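Long-range contacts in glutamate receptor 1 (Adineta vaga, PDB 4IO2), which binds L-glutamate through this ligand-binding domain, a clamshell of two lobes, and is probably part of a glutamate-gated ion channel, as in its family: residues R4-I8 with K51-V55; T9-V14 with G77-I83; P19-A24 with K36-L42; Y47-M52 with N224-L228; R93-S99 with G208-K213. All coordinates share one frame. Where two conformers were deposited one is given. Residue numbers count along the deposited sequence, not the author numbering.

Interaction 1 of 5, residues R4-I8 with K51-V55; sequences RLKGI and KMGFV
Ahead of strand 9-14, residues Leu5 to Ile8 form a type II beta turn that lies against the C-terminal end of helix 40-52. The turn is closed by Ile8 N to Leu5 O at 2.9 Å. The CA-to-CB bond of Leu5 (chi1 -81°, chi2 t) points toward the other segment. Leu5 CD1 meets Met52 CE at 3.5 Å, and Leu5 CB lies 4.2 Å from Phe54 CB. Lys6 has its CA 4.4 Å from Gly53 CA. A CA-H...O contact joins Lys6 CA to Met52 O at 3.3 Å, while the extended lysine chain leads away. Gly7 takes positive phi (80°), as the turn requires, and Gly7 N donates to Gly53 O at 2.9 Å. Gly53, the first residue past the helix, also has positive phi (77°); a CB there would crowd Lys6 CG. Ile8 O accepts from Val55 N at 2.8 Å, where strand 55-60 begins. The contact is thus made by backbone hydrogen bonds and apolar packing, with glycine at both positive-phi positions.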
# COMPACT_ATOMS: atom_id res chain seq x y z
N ARG A 4 0.08 11.54 -22.31
CA ARG A 4 -0.91 12.08 -21.37
C ARG A 4 -2.35 11.75 -21.78
O ARG A 4 -2.66 11.59 -22.96
CB ARG A 4 -0.76 13.62 -21.30
CG ARG A 4 0.61 14.11 -20.84
CD ARG A 4 0.76 14.04 -19.32
NE ARG A 4 2.00 14.69 -18.90
CZ ARG A 4 2.11 15.99 -18.62
NH1 ARG A 4 1.06 16.80 -18.71
NH2 ARG A 4 3.30 16.49 -18.25
N LEU A 5 -3.22 11.67 -20.78
CA LEU A 5 -4.62 11.32 -20.99
C LEU A 5 -5.50 12.52 -21.41
O LEU A 5 -6.65 12.35 -21.74
CB LEU A 5 -5.18 10.62 -19.76
CG LEU A 5 -4.81 9.13 -19.71
CD1 LEU A 5 -5.10 8.52 -18.35
CD2 LEU A 5 -5.63 8.40 -20.79
N LYS A 6 -4.97 13.75 -21.43
CA LYS A 6 -5.77 14.92 -21.78
C LYS A 6 -6.45 14.78 -23.14
O LYS A 6 -5.79 14.53 -24.14
CB LYS A 6 -4.94 16.19 -21.76
CG LYS A 6 -5.82 17.43 -21.98
CD LYS A 6 -5.07 18.72 -21.76
CE LYS A 6 -5.96 19.89 -22.08
NZ LYS A 6 -5.17 21.15 -22.16
N GLY A 7 -7.77 14.95 -23.16
CA GLY A 7 -8.58 14.84 -24.36
C GLY A 7 -8.93 13.41 -24.80
O GLY A 7 -9.67 13.24 -25.77
N ILE A 8 -8.39 12.41 -24.12
CA ILE A 8 -8.59 11.02 -24.52
C ILE A 8 -9.83 10.49 -23.82
O ILE A 8 -10.03 10.77 -22.64
CB ILE A 8 -7.38 10.16 -24.09
CG1 ILE A 8 -6.08 10.68 -24.73
CG2 ILE A 8 -7.62 8.68 -24.33
CD1 ILE A 8 -6.09 10.67 -26.25
N LYS A 51 -8.19 16.81 -13.01
CA LYS A 51 -6.74 17.02 -13.05
C LYS A 51 -6.10 16.59 -14.37
O LYS A 51 -5.14 17.20 -14.83
CB LYS A 51 -6.05 16.26 -11.91
CG LYS A 51 -6.30 16.82 -10.53
CD LYS A 51 -5.54 16.05 -9.46
CE LYS A 51 -4.08 16.49 -9.38
NZ LYS A 51 -3.66 16.75 -7.97
N MET A 52 -6.64 15.56 -15.00
CA MET A 52 -5.99 14.92 -16.14
C MET A 52 -6.63 15.26 -17.48
O MET A 52 -5.99 15.15 -18.53
CB MET A 52 -6.00 13.41 -15.95
CG MET A 52 -5.23 12.98 -14.69
SD MET A 52 -5.35 11.22 -14.40
CE MET A 52 -4.27 10.75 -15.72
N GLY A 53 -7.89 15.67 -17.46
CA GLY A 53 -8.56 16.13 -18.66
C GLY A 53 -9.01 15.07 -19.65
O GLY A 53 -9.32 15.39 -20.79
N PHE A 54 -9.09 13.82 -19.22
CA PHE A 54 -9.67 12.77 -20.07
C PHE A 54 -11.19 12.94 -20.13
O PHE A 54 -11.79 13.68 -19.34
CB PHE A 54 -9.29 11.34 -19.60
CG PHE A 54 -9.67 11.01 -18.17
CD1 PHE A 54 -10.96 10.64 -17.83
CD2 PHE A 54 -8.69 11.00 -17.21
CE1 PHE A 54 -11.27 10.31 -16.52
CE2 PHE A 54 -9.00 10.69 -15.89
CZ PHE A 54 -10.30 10.34 -15.55
N VAL A 55 -11.81 12.23 -21.06
CA VAL A 55 -13.27 12.16 -21.13
C VAL A 55 -13.67 10.81 -20.53
O VAL A 55 -13.19 9.76 -20.97
CB VAL A 55 -13.75 12.31 -22.57
CG1 VAL A 55 -15.25 12.16 -22.66
CG2 VAL A 55 -13.34 13.71 -23.11

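Interaction 2 of 5, residues T9-V14 with G77-I83; sequences TLRIGV and GDYDIAI
Strand 9-14, the middle strand of a three-stranded parallel sheet in a periplasmic-binding-protein-like lobe, runs parallel to the outer strand 81-82. Bridges pair Ile12 with Ile81 (CA-CA 5.1 Å) and Gly13 with Ala82 (4.4 Å). Gly13 N donates to Ile81 O at 2.9 Å, and Ile83 N to Gly13 O at 2.9 Å. Arg11 O accepts from both Asp80 N (2.8 Å) and Ile81 N (3.2 Å). Before the strand, Gly77 (phi 103°) ends helix 67-75 in a Schellman motif.

Asp80 (chi1 m) points toward strand 9-14. Its OD2 accepts from Arg11 N at 2.8 Å and from Arg11 NE at 3.3 Å. Arg11 NH2 to Asp80 OD1 at 3.0 Å closes the salt bridge. Arg11 (chi1 m, chi2 t, chi3 m) also donates from NH1 and NH2 to Gly77 O, at 2.9 and 3.0 Å, tying sheet to helix end. Apolar contacts lie on the face of Ile12 and Ile81. Ile12 CG1 is 3.9 Å from Ile81 CG1. Ile12 CG2 is 3.9 Å from Ile83 CD1. Helix 40-52 covers this side through Ile45. On the face of Ala82, Gly13 CA sits over the Tyr79 ring, 3.9 Å from its centroid, in a CH-pi contact.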
# COMPACT_ATOMS: atom_id res chain seq x y z
N THR A 9 -10.63 9.70 -24.52
CA THR A 9 -11.77 9.06 -23.89
C THR A 9 -11.36 7.73 -23.28
O THR A 9 -10.72 6.91 -23.93
CB THR A 9 -12.92 8.82 -24.92
OG1 THR A 9 -13.37 10.08 -25.41
CG2 THR A 9 -14.09 8.08 -24.27
N LEU A 10 -11.69 7.55 -22.01
CA LEU A 10 -11.49 6.28 -21.31
C LEU A 10 -12.79 5.62 -21.01
O LEU A 10 -13.65 6.21 -20.35
CB LEU A 10 -10.80 6.49 -19.98
CG LEU A 10 -9.37 6.95 -20.03
CD1 LEU A 10 -8.92 7.18 -18.60
CD2 LEU A 10 -8.51 5.96 -20.78
N ARG A 11 -12.93 4.38 -21.45
CA ARG A 11 -14.02 3.50 -21.00
C ARG A 11 -13.62 2.93 -19.65
O ARG A 11 -12.64 2.18 -19.52
CB ARG A 11 -14.26 2.35 -21.99
CG ARG A 11 -14.67 2.78 -23.40
CD ARG A 11 -14.57 1.60 -24.37
NE ARG A 11 -13.22 1.06 -24.34
CZ ARG A 11 -12.87 -0.19 -24.63
NH1 ARG A 11 -13.75 -1.08 -25.08
NH2 ARG A 11 -11.60 -0.53 -24.48
N ILE A 12 -14.35 3.34 -18.61
CA ILE A 12 -14.00 3.04 -17.21
C ILE A 12 -15.00 2.05 -16.63
O ILE A 12 -16.16 2.40 -16.44
CB ILE A 12 -14.01 4.31 -16.34
CG1 ILE A 12 -13.10 5.36 -16.93
CG2 ILE A 12 -13.63 3.94 -14.89
CD1 ILE A 12 -13.07 6.69 -16.15
N GLY A 13 -14.57 0.82 -16.43
CA GLY A 13 -15.42 -0.19 -15.82
C GLY A 13 -15.50 0.02 -14.31
O GLY A 13 -14.47 0.27 -13.65
N VAL A 14 -16.72 -0.05 -13.79
CA VAL A 14 -16.99 0.02 -12.36
C VAL A 14 -17.87 -1.14 -12.00
O VAL A 14 -18.48 -1.78 -12.86
CB VAL A 14 -17.60 1.38 -11.93
CG1 VAL A 14 -16.67 2.56 -12.25
CG2 VAL A 14 -18.96 1.65 -12.53
N GLY A 77 -10.26 -6.35 -23.51
CA GLY A 77 -10.45 -5.10 -24.23
C GLY A 77 -11.80 -4.45 -24.03
O GLY A 77 -12.08 -3.47 -24.72
N ASP A 78 -12.59 -4.92 -23.05
CA ASP A 78 -13.95 -4.41 -22.84
C ASP A 78 -13.98 -3.03 -22.20
O ASP A 78 -14.97 -2.31 -22.32
CB ASP A 78 -14.77 -5.36 -21.98
CG ASP A 78 -14.97 -6.75 -22.60
OD1 ASP A 78 -14.40 -7.07 -23.68
OD2 ASP A 78 -15.70 -7.53 -21.95
N TYR A 79 -12.89 -2.70 -21.53
CA TYR A 79 -12.72 -1.42 -20.84
C TYR A 79 -11.28 -0.97 -21.07
O TYR A 79 -10.41 -1.79 -21.38
CB TYR A 79 -12.97 -1.56 -19.32
CG TYR A 79 -14.28 -2.22 -18.95
CD1 TYR A 79 -15.50 -1.56 -19.10
CD2 TYR A 79 -14.31 -3.52 -18.49
CE1 TYR A 79 -16.70 -2.16 -18.76
CE2 TYR A 79 -15.52 -4.13 -18.13
CZ TYR A 79 -16.71 -3.47 -18.29
OH TYR A 79 -17.87 -4.12 -17.93
N ASP A 80 -11.02 0.31 -20.85
CA ASP A 80 -9.65 0.84 -20.83
C ASP A 80 -9.02 0.77 -19.46
O ASP A 80 -7.85 0.41 -19.34
CB ASP A 80 -9.61 2.27 -21.37
CG ASP A 80 -10.11 2.32 -22.80
OD1 ASP A 80 -9.63 1.52 -23.65
OD2 ASP A 80 -11.00 3.13 -23.09
N ILE A 81 -9.77 1.16 -18.44
CA ILE A 81 -9.34 0.97 -17.06
C ILE A 81 -10.55 0.46 -16.27
O ILE A 81 -11.69 0.56 -16.73
CB ILE A 81 -8.77 2.24 -16.39
CG1 ILE A 81 -9.82 3.36 -16.31
CG2 ILE A 81 -7.53 2.70 -17.15
CD1 ILE A 81 -9.35 4.62 -15.53
N ALA A 82 -10.30 -0.06 -15.08
CA ALA A 82 -11.38 -0.42 -14.15
C ALA A 82 -11.03 0.10 -12.75
O ALA A 82 -9.92 -0.06 -12.26
CB ALA A 82 -11.66 -1.94 -14.13
N ILE A 83 -12.00 0.76 -12.14
CA ILE A 83 -11.83 1.40 -10.85
C ILE A 83 -12.83 0.87 -9.86
O ILE A 83 -14.04 0.88 -10.12
CB ILE A 83 -11.96 2.94 -10.92
CG1 ILE A 83 -11.00 3.56 -11.95
CG2 ILE A 83 -11.70 3.52 -9.55
CD1 ILE A 83 -11.18 5.07 -12.13

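Interaction 3 of 5, residues P19-A24 with K36-L42; sequences PFTIVA and KLTGYVL
Gly39, the N-cap residue of helix 40-52, has backbone angles (phi 131°, psi 179°) that call for glycine, and a CB there would clash with Phe20 O and Pro19 O. Tyr40 N donates to Pro19 O at 3.1 Å and Val41 N to Phe20 O at 2.8 Å. A cis peptide precedes Pro19. Phe20 (chi1 -81°) sets its edge on the face of Tyr40 (chi1 t), a T-shaped pair with centroids 5.2 Å apart and planes at 76°. Beyond, strands 22-24 and 36-38 run antiparallel. Ile22 with Thr38 and Ala24 with Lys36 are hydrogen-bonded pairs: Ile22 N to Thr38 O 2.8 Å, Thr38 N to Ile22 O 3.1 Å, Ala24 N to Lys36 O 2.9 Å, Lys36 N to Ala24 O 2.8 Å. A water donates to Ile22 O (3.0 Å) and bonds Thr38 OG1 (2.8 Å). Val23 with Leu37 is the non-hydrogen-bonded pair, packed CG2 to CD2 at 3.7 Å. This is a beta hairpin leading into a helix, with Phe20 beside Asp85 of the glutamate site.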
# COMPACT_ATOMS: atom_id res chain seq x y z
N PRO A 19 -20.03 1.44 -0.21
CA PRO A 19 -20.33 2.76 -0.77
C PRO A 19 -19.27 3.23 -1.80
O PRO A 19 -19.14 4.43 -2.04
CB PRO A 19 -20.30 3.63 0.48
CG PRO A 19 -19.06 3.07 1.20
CD PRO A 19 -19.11 1.57 0.94
N PHE A 20 -18.54 2.29 -2.39
CA PHE A 20 -17.63 2.58 -3.50
C PHE A 20 -18.41 2.97 -4.74
O PHE A 20 -18.17 4.06 -5.32
CB PHE A 20 -16.72 1.39 -3.78
CG PHE A 20 -15.52 1.28 -2.85
CD1 PHE A 20 -14.53 2.24 -2.89
CD2 PHE A 20 -15.43 0.28 -1.90
CE1 PHE A 20 -13.41 2.15 -2.05
CE2 PHE A 20 -14.33 0.17 -1.04
CZ PHE A 20 -13.33 1.11 -1.13
N THR A 21 -19.32 2.09 -5.18
CA THR A 21 -20.13 2.29 -6.34
C THR A 21 -21.54 1.86 -5.97
O THR A 21 -21.82 0.68 -5.78
CB THR A 21 -19.60 1.51 -7.59
OG1 THR A 21 -18.33 2.08 -7.93
CG2 THR A 21 -20.54 1.61 -8.77
N ILE A 22 -22.40 2.86 -5.86
CA ILE A 22 -23.76 2.70 -5.38
C ILE A 22 -24.69 2.87 -6.57
O ILE A 22 -24.64 3.89 -7.24
CB ILE A 22 -24.10 3.77 -4.36
CG1 ILE A 22 -23.11 3.72 -3.18
CG2 ILE A 22 -25.54 3.58 -3.86
CD1 ILE A 22 -23.11 5.01 -2.30
N VAL A 23 -25.52 1.87 -6.83
CA VAL A 23 -26.38 1.83 -8.02
C VAL A 23 -27.82 2.09 -7.58
O VAL A 23 -28.35 1.36 -6.72
CB VAL A 23 -26.24 0.45 -8.71
CG1 VAL A 23 -27.19 0.33 -9.93
CG2 VAL A 23 -24.78 0.20 -9.09
N ALA A 24 -28.45 3.10 -8.15
CA ALA A 24 -29.86 3.38 -7.93
C ALA A 24 -30.66 3.36 -9.23
O ALA A 24 -30.20 3.86 -10.25
CB ALA A 24 -30.01 4.76 -7.28
N LYS A 36 -28.59 5.51 -11.81
CA LYS A 36 -27.72 6.55 -11.31
C LYS A 36 -26.65 5.93 -10.45
O LYS A 36 -26.92 5.03 -9.65
CB LYS A 36 -28.48 7.57 -10.46
CG LYS A 36 -29.39 8.50 -11.22
CD LYS A 36 -30.14 9.35 -10.22
CE LYS A 36 -31.19 10.15 -10.88
NZ LYS A 36 -30.54 10.96 -11.90
N LEU A 37 -25.43 6.40 -10.63
CA LEU A 37 -24.27 5.93 -9.87
C LEU A 37 -23.69 7.04 -9.01
O LEU A 37 -23.54 8.17 -9.47
CB LEU A 37 -23.15 5.50 -10.81
CG LEU A 37 -23.49 4.47 -11.87
CD1 LEU A 37 -22.24 4.17 -12.68
CD2 LEU A 37 -24.08 3.21 -11.20
N THR A 38 -23.41 6.71 -7.77
CA THR A 38 -22.76 7.60 -6.81
C THR A 38 -21.74 6.78 -6.01
O THR A 38 -21.73 5.54 -6.09
CB THR A 38 -23.76 8.24 -5.83
OG1 THR A 38 -24.49 7.22 -5.13
CG2 THR A 38 -24.77 9.15 -6.59
N GLY A 39 -20.89 7.45 -5.26
CA GLY A 39 -20.01 6.80 -4.32
C GLY A 39 -18.57 7.27 -4.44
O GLY A 39 -18.23 8.14 -5.25
N TYR A 40 -17.72 6.71 -3.58
CA TYR A 40 -16.30 7.00 -3.58
C TYR A 40 -15.69 6.91 -4.99
O TYR A 40 -14.92 7.78 -5.38
CB TYR A 40 -15.61 6.01 -2.62
CG TYR A 40 -14.10 6.03 -2.55
CD1 TYR A 40 -13.31 5.58 -3.60
CD2 TYR A 40 -13.45 6.50 -1.43
CE1 TYR A 40 -11.95 5.55 -3.50
CE2 TYR A 40 -12.08 6.51 -1.34
CZ TYR A 40 -11.33 6.03 -2.40
OH TYR A 40 -9.95 6.02 -2.33
N VAL A 41 -16.02 5.85 -5.73
CA VAL A 41 -15.42 5.65 -7.05
C VAL A 41 -15.81 6.76 -8.00
O VAL A 41 -14.98 7.25 -8.78
CB VAL A 41 -15.82 4.27 -7.62
CG1 VAL A 41 -15.57 4.13 -9.11
CG2 VAL A 41 -15.12 3.19 -6.80
N LEU A 42 -17.08 7.12 -8.00
CA LEU A 42 -17.56 8.16 -8.92
C LEU A 42 -16.91 9.51 -8.58
O LEU A 42 -16.52 10.27 -9.47
CB LEU A 42 -19.08 8.25 -8.86
CG LEU A 42 -19.86 7.13 -9.57
CD1 LEU A 42 -19.61 7.11 -11.09
CD2 LEU A 42 -19.60 5.72 -8.99
O HOH W 1 -26.63 6.05 -6.47

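Interaction 4 of 5, residues Y47-M52 with N224-L228; sequences YLRDKM and NILSL
Leu228 (chi1 m, chi2 t) forms the apolar centre. Its CD1 lies 3.8 Å from Leu48 CD2 and 4.1 Å from Tyr47 CB. Leu48 (chi1 m, chi2 t) also brings CD2 to 4.2 Å from Asn224 CB and 4.5 Å from Ile225 CG1. Lys51 covers the outer side, with CD 3.7 Å from Leu228 CD2. Both segments are regular helix. Their local axes cross at 116° and come no closer than 10.7 Å, so side chains fill the gap. The nearest CA pair is Leu48 with Asn224, 7.1 Å apart. Asn224 (chi1 -82°) faces helix 40-52, with CG 3.4 Å from Met52 CG; its ND2 bonds back to Asp220 O. At the polar edge Lys51 NZ donates to Ser227 OG at 2.9 Å, and this hydrogen bond is the only one between the segments. The contact is plain helix-helix packing, away from the ligand. Helix 233-242 adds Ile233 beside Tyr47 and Leu228, Leu5 lies on Met52, and Ser99 of segment 93-99 touches Ile225.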
# COMPACT_ATOMS: atom_id res chain seq x y z
N TYR A 47 -12.36 13.63 -9.62
CA TYR A 47 -11.12 14.30 -9.21
C TYR A 47 -10.03 14.01 -10.23
O TYR A 47 -9.27 14.91 -10.63
CB TYR A 47 -10.64 13.78 -7.85
CG TYR A 47 -11.26 14.43 -6.64
CD1 TYR A 47 -10.94 15.73 -6.30
CD2 TYR A 47 -12.13 13.73 -5.81
CE1 TYR A 47 -11.48 16.32 -5.18
CE2 TYR A 47 -12.67 14.32 -4.68
CZ TYR A 47 -12.35 15.62 -4.37
OH TYR A 47 -12.87 16.27 -3.26
N LEU A 48 -9.94 12.78 -10.71
CA LEU A 48 -8.93 12.44 -11.71
C LEU A 48 -9.22 13.14 -13.07
O LEU A 48 -8.30 13.66 -13.73
CB LEU A 48 -8.86 10.95 -11.94
CG LEU A 48 -8.24 10.16 -10.77
CD1 LEU A 48 -8.49 8.70 -10.98
CD2 LEU A 48 -6.75 10.46 -10.69
N ARG A 49 -10.48 13.19 -13.47
CA ARG A 49 -10.88 13.79 -14.74
C ARG A 49 -10.52 15.27 -14.71
O ARG A 49 -9.99 15.80 -15.70
CB ARG A 49 -12.37 13.59 -14.96
CG ARG A 49 -12.88 14.08 -16.31
CD ARG A 49 -14.36 14.43 -16.31
NE ARG A 49 -14.69 15.55 -15.43
CZ ARG A 49 -14.45 16.83 -15.68
NH1 ARG A 49 -13.88 17.25 -16.82
NH2 ARG A 49 -14.79 17.73 -14.77
N ASP A 50 -10.80 15.95 -13.60
CA ASP A 50 -10.51 17.39 -13.49
C ASP A 50 -9.02 17.66 -13.59
O ASP A 50 -8.63 18.64 -14.22
CB ASP A 50 -11.04 17.96 -12.18
CG ASP A 50 -12.56 18.01 -12.13
OD1 ASP A 50 -13.21 17.74 -13.17
OD2 ASP A 50 -13.12 18.34 -11.05
N LYS A 51 -8.19 16.81 -13.01
CA LYS A 51 -6.74 17.02 -13.05
C LYS A 51 -6.10 16.59 -14.37
O LYS A 51 -5.14 17.20 -14.83
CB LYS A 51 -6.05 16.26 -11.91
CG LYS A 51 -6.30 16.82 -10.53
CD LYS A 51 -5.54 16.05 -9.46
CE LYS A 51 -4.08 16.49 -9.38
NZ LYS A 51 -3.66 16.75 -7.97
N MET A 52 -6.64 15.56 -15.00
CA MET A 52 -5.99 14.92 -16.14
C MET A 52 -6.63 15.26 -17.48
O MET A 52 -5.99 15.15 -18.53
CB MET A 52 -6.00 13.41 -15.95
CG MET A 52 -5.23 12.98 -14.69
SD MET A 52 -5.35 11.22 -14.40
CE MET A 52 -4.27 10.75 -15.72
N ASN A 224 -0.81 11.21 -10.92
CA ASN A 224 -2.00 11.84 -10.43
C ASN A 224 -2.61 11.15 -9.22
O ASN A 224 -3.11 11.83 -8.31
CB ASN A 224 -3.00 12.01 -11.57
CG ASN A 224 -2.71 13.21 -12.40
OD1 ASN A 224 -3.11 14.32 -12.05
ND2 ASN A 224 -1.98 13.02 -13.49
N ILE A 225 -2.64 9.82 -9.18
CA ILE A 225 -3.08 9.14 -7.97
C ILE A 225 -2.23 9.52 -6.77
O ILE A 225 -2.77 9.81 -5.70
CB ILE A 225 -3.07 7.60 -8.16
CG1 ILE A 225 -4.11 7.19 -9.17
CG2 ILE A 225 -3.26 6.87 -6.80
CD1 ILE A 225 -3.88 5.78 -9.63
N LEU A 226 -0.92 9.55 -6.95
CA LEU A 226 -0.01 9.85 -5.83
C LEU A 226 -0.20 11.30 -5.38
O LEU A 226 -0.11 11.59 -4.22
CB LEU A 226 1.41 9.59 -6.29
CG LEU A 226 1.73 8.09 -6.41
CD1 LEU A 226 3.00 7.86 -7.24
CD2 LEU A 226 1.85 7.47 -5.03
N SER A 227 -0.48 12.21 -6.30
CA SER A 227 -0.78 13.58 -5.93
C SER A 227 -2.07 13.66 -5.12
O SER A 227 -2.13 14.40 -4.13
CB SER A 227 -0.87 14.46 -7.18
OG SER A 227 -1.19 15.77 -6.80
N LEU A 228 -3.12 12.92 -5.51
CA LEU A 228 -4.33 12.89 -4.70
C LEU A 228 -4.07 12.33 -3.31
O LEU A 228 -4.67 12.76 -2.32
CB LEU A 228 -5.44 12.08 -5.38
CG LEU A 228 -6.03 12.61 -6.70
CD1 LEU A 228 -7.16 11.72 -7.17
CD2 LEU A 228 -6.52 14.06 -6.55

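Interaction 5 of 5, residues R93-S99 with G208-K213; sequences REIVAFS and GIVTPK
Ala97 pairs with Thr211 and Phe98 with Val210 in a short antiparallel ladder. The Ala97-Thr211 pair is hydrogen-bonded both ways: Ala97 N to Thr211 O at 2.9 Å and Thr211 N to Ala97 O at 2.9 Å. Phe98-Val210 is the non-hydrogen-bonded pair, CA-CA 4.7 Å. Next along, Ser99 N donates to Ile209 O at 2.8 Å. Ile209 N donates to Ser99 OG at 2.9 Å; the serine has chi1 p.

This antiparallel pair belongs to the periplasmic-binding-protein-like ligand-binding domain. It joins 97-98 to the end of strand 200-211, which runs on into the lobe of strands 9-14 and 81-82. Phe98 (chi1 m) packs CE2 on Val210 CG2 at 3.8 Å. It also lies beside Arg92 of the glutamate site, about 4 Å between side chains. Val96 CG2 touches Val210 CG1 at 3.7 Å.

Lys213 (chi1 m, chi3 m) folds back along 93-97, and its NZ donates to Glu94 O at 2.9 Å. A water donates to Ile95 O at 2.8 Å and accepts from Lys213 N at 2.9 Å. Arg93 NH1 makes a weak hydrogen bond to Val96 O at 3.2 Å. Arg93 mainly pairs with Asp222, and Glu94 with Lys219, both of the second subunit.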
# COMPACT_ATOMS: atom_id res chain seq x y z
N ARG A 93 -2.04 -9.88 -11.71
CA ARG A 93 -0.91 -9.14 -12.29
C ARG A 93 -0.28 -9.86 -13.48
O ARG A 93 0.37 -9.21 -14.28
CB ARG A 93 0.11 -8.85 -11.17
CG ARG A 93 1.32 -8.03 -11.62
CD ARG A 93 0.95 -6.59 -11.99
NE ARG A 93 2.05 -5.83 -12.53
CZ ARG A 93 2.39 -5.81 -13.81
NH1 ARG A 93 1.72 -6.54 -14.70
NH2 ARG A 93 3.42 -5.07 -14.21
N GLU A 94 -0.51 -11.16 -13.58
CA GLU A 94 -0.05 -11.88 -14.77
C GLU A 94 -0.75 -11.40 -16.03
O GLU A 94 -0.19 -11.51 -17.12
CB GLU A 94 -0.31 -13.37 -14.63
CG GLU A 94 0.53 -14.03 -13.60
CD GLU A 94 1.98 -14.33 -14.07
OE1 GLU A 94 2.37 -13.94 -15.21
OE2 GLU A 94 2.72 -14.97 -13.28
N ILE A 95 -1.98 -10.90 -15.91
CA ILE A 95 -2.78 -10.57 -17.09
C ILE A 95 -3.13 -9.10 -17.28
O ILE A 95 -3.52 -8.69 -18.38
CB ILE A 95 -4.06 -11.46 -17.18
CG1 ILE A 95 -4.96 -11.28 -15.98
CG2 ILE A 95 -3.65 -12.91 -17.45
CD1 ILE A 95 -6.38 -11.79 -16.16
N VAL A 96 -3.01 -8.31 -16.22
CA VAL A 96 -3.25 -6.87 -16.26
C VAL A 96 -2.18 -6.18 -15.43
O VAL A 96 -1.50 -6.82 -14.59
CB VAL A 96 -4.64 -6.48 -15.70
CG1 VAL A 96 -5.78 -7.07 -16.55
CG2 VAL A 96 -4.81 -6.88 -14.23
N ALA A 97 -2.06 -4.87 -15.60
CA ALA A 97 -1.28 -4.05 -14.67
C ALA A 97 -2.19 -3.34 -13.68
O ALA A 97 -3.41 -3.28 -13.86
CB ALA A 97 -0.34 -3.07 -15.41
N PHE A 98 -1.59 -2.82 -12.62
CA PHE A 98 -2.32 -2.03 -11.66
C PHE A 98 -1.61 -0.72 -11.44
O PHE A 98 -0.39 -0.66 -11.39
CB PHE A 98 -2.45 -2.77 -10.33
CG PHE A 98 -3.33 -3.98 -10.37
CD1 PHE A 98 -2.81 -5.23 -10.65
CD2 PHE A 98 -4.67 -3.88 -10.06
CE1 PHE A 98 -3.61 -6.35 -10.60
CE2 PHE A 98 -5.47 -4.98 -10.01
CZ PHE A 98 -4.96 -6.21 -10.30
N SER A 99 -2.39 0.32 -11.24
CA SER A 99 -1.87 1.60 -10.81
C SER A 99 -1.29 1.52 -9.41
O SER A 99 -1.49 0.56 -8.68
CB SER A 99 -2.99 2.65 -10.80
OG SER A 99 -3.88 2.50 -9.70
N GLY A 208 -6.02 -1.28 -6.44
CA GLY A 208 -5.39 -0.52 -7.51
C GLY A 208 -6.36 -0.38 -8.65
O GLY A 208 -7.27 -1.19 -8.82
N ILE A 209 -6.11 0.64 -9.48
CA ILE A 209 -6.84 0.78 -10.73
C ILE A 209 -6.26 -0.22 -11.74
O ILE A 209 -5.06 -0.30 -11.92
CB ILE A 209 -6.77 2.24 -11.25
CG1 ILE A 209 -7.51 3.13 -10.25
CG2 ILE A 209 -7.39 2.33 -12.64
CD1 ILE A 209 -7.49 4.60 -10.62
N VAL A 210 -7.13 -1.00 -12.37
CA VAL A 210 -6.71 -1.99 -13.35
C VAL A 210 -6.47 -1.30 -14.66
O VAL A 210 -7.30 -0.53 -15.12
CB VAL A 210 -7.79 -3.08 -13.54
CG1 VAL A 210 -7.27 -4.15 -14.47
CG2 VAL A 210 -8.23 -3.68 -12.23
N THR A 211 -5.34 -1.60 -15.30
CA THR A 211 -5.00 -1.07 -16.62
C THR A 211 -4.46 -2.20 -17.48
O THR A 211 -4.05 -3.24 -16.98
CB THR A 211 -3.95 0.07 -16.56
OG1 THR A 211 -2.65 -0.46 -16.38
CG2 THR A 211 -4.22 1.05 -15.44
N PRO A 212 -4.35 -1.97 -18.78
CA PRO A 212 -3.66 -2.95 -19.59
C PRO A 212 -2.20 -3.09 -19.18
O PRO A 212 -1.63 -2.11 -18.69
CB PRO A 212 -3.77 -2.38 -21.02
CG PRO A 212 -4.98 -1.49 -20.96
CD PRO A 212 -4.94 -0.89 -19.59
N LYS A 213 -1.59 -4.24 -19.45
CA LYS A 213 -0.16 -4.33 -19.29
C LYS A 213 0.53 -3.41 -20.28
O LYS A 213 0.03 -3.16 -21.38
CB LYS A 213 0.29 -5.77 -19.51
CG LYS A 213 -0.15 -6.68 -18.36
CD LYS A 213 0.52 -8.03 -18.46
CE LYS A 213 -0.03 -8.86 -19.57
NZ LYS A 213 0.67 -10.19 -19.59
O HOH W 2 -3.43 -6.40 -20.03

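Interaction 1 runs into the sheet of interaction 2: Val55 O and Leu10 N lie 2.9 Å apart, a probable hydrogen bond. Ala82 O to Val210 N at 2.9 Å, a second probable hydrogen bond, links interaction 2 to interaction 5. Helix 40-52 contributes to interactions 1, 3 and 4, and interactions 1 and 4 share Lys51 and Met52. Val14 CG1 packs on Val41 CG1 at 3.7 Å, joining interaction 2 to interaction 3. Ile225 CD1 lies 3.9 Å from Ile209 CD1, between interactions 4 and 5. The bound glutamate is about 7 Å from the Phe98 side chain, 8 Å from Phe20 and 10 Å from Ala82. Interactions 1 and 4 lie away from it.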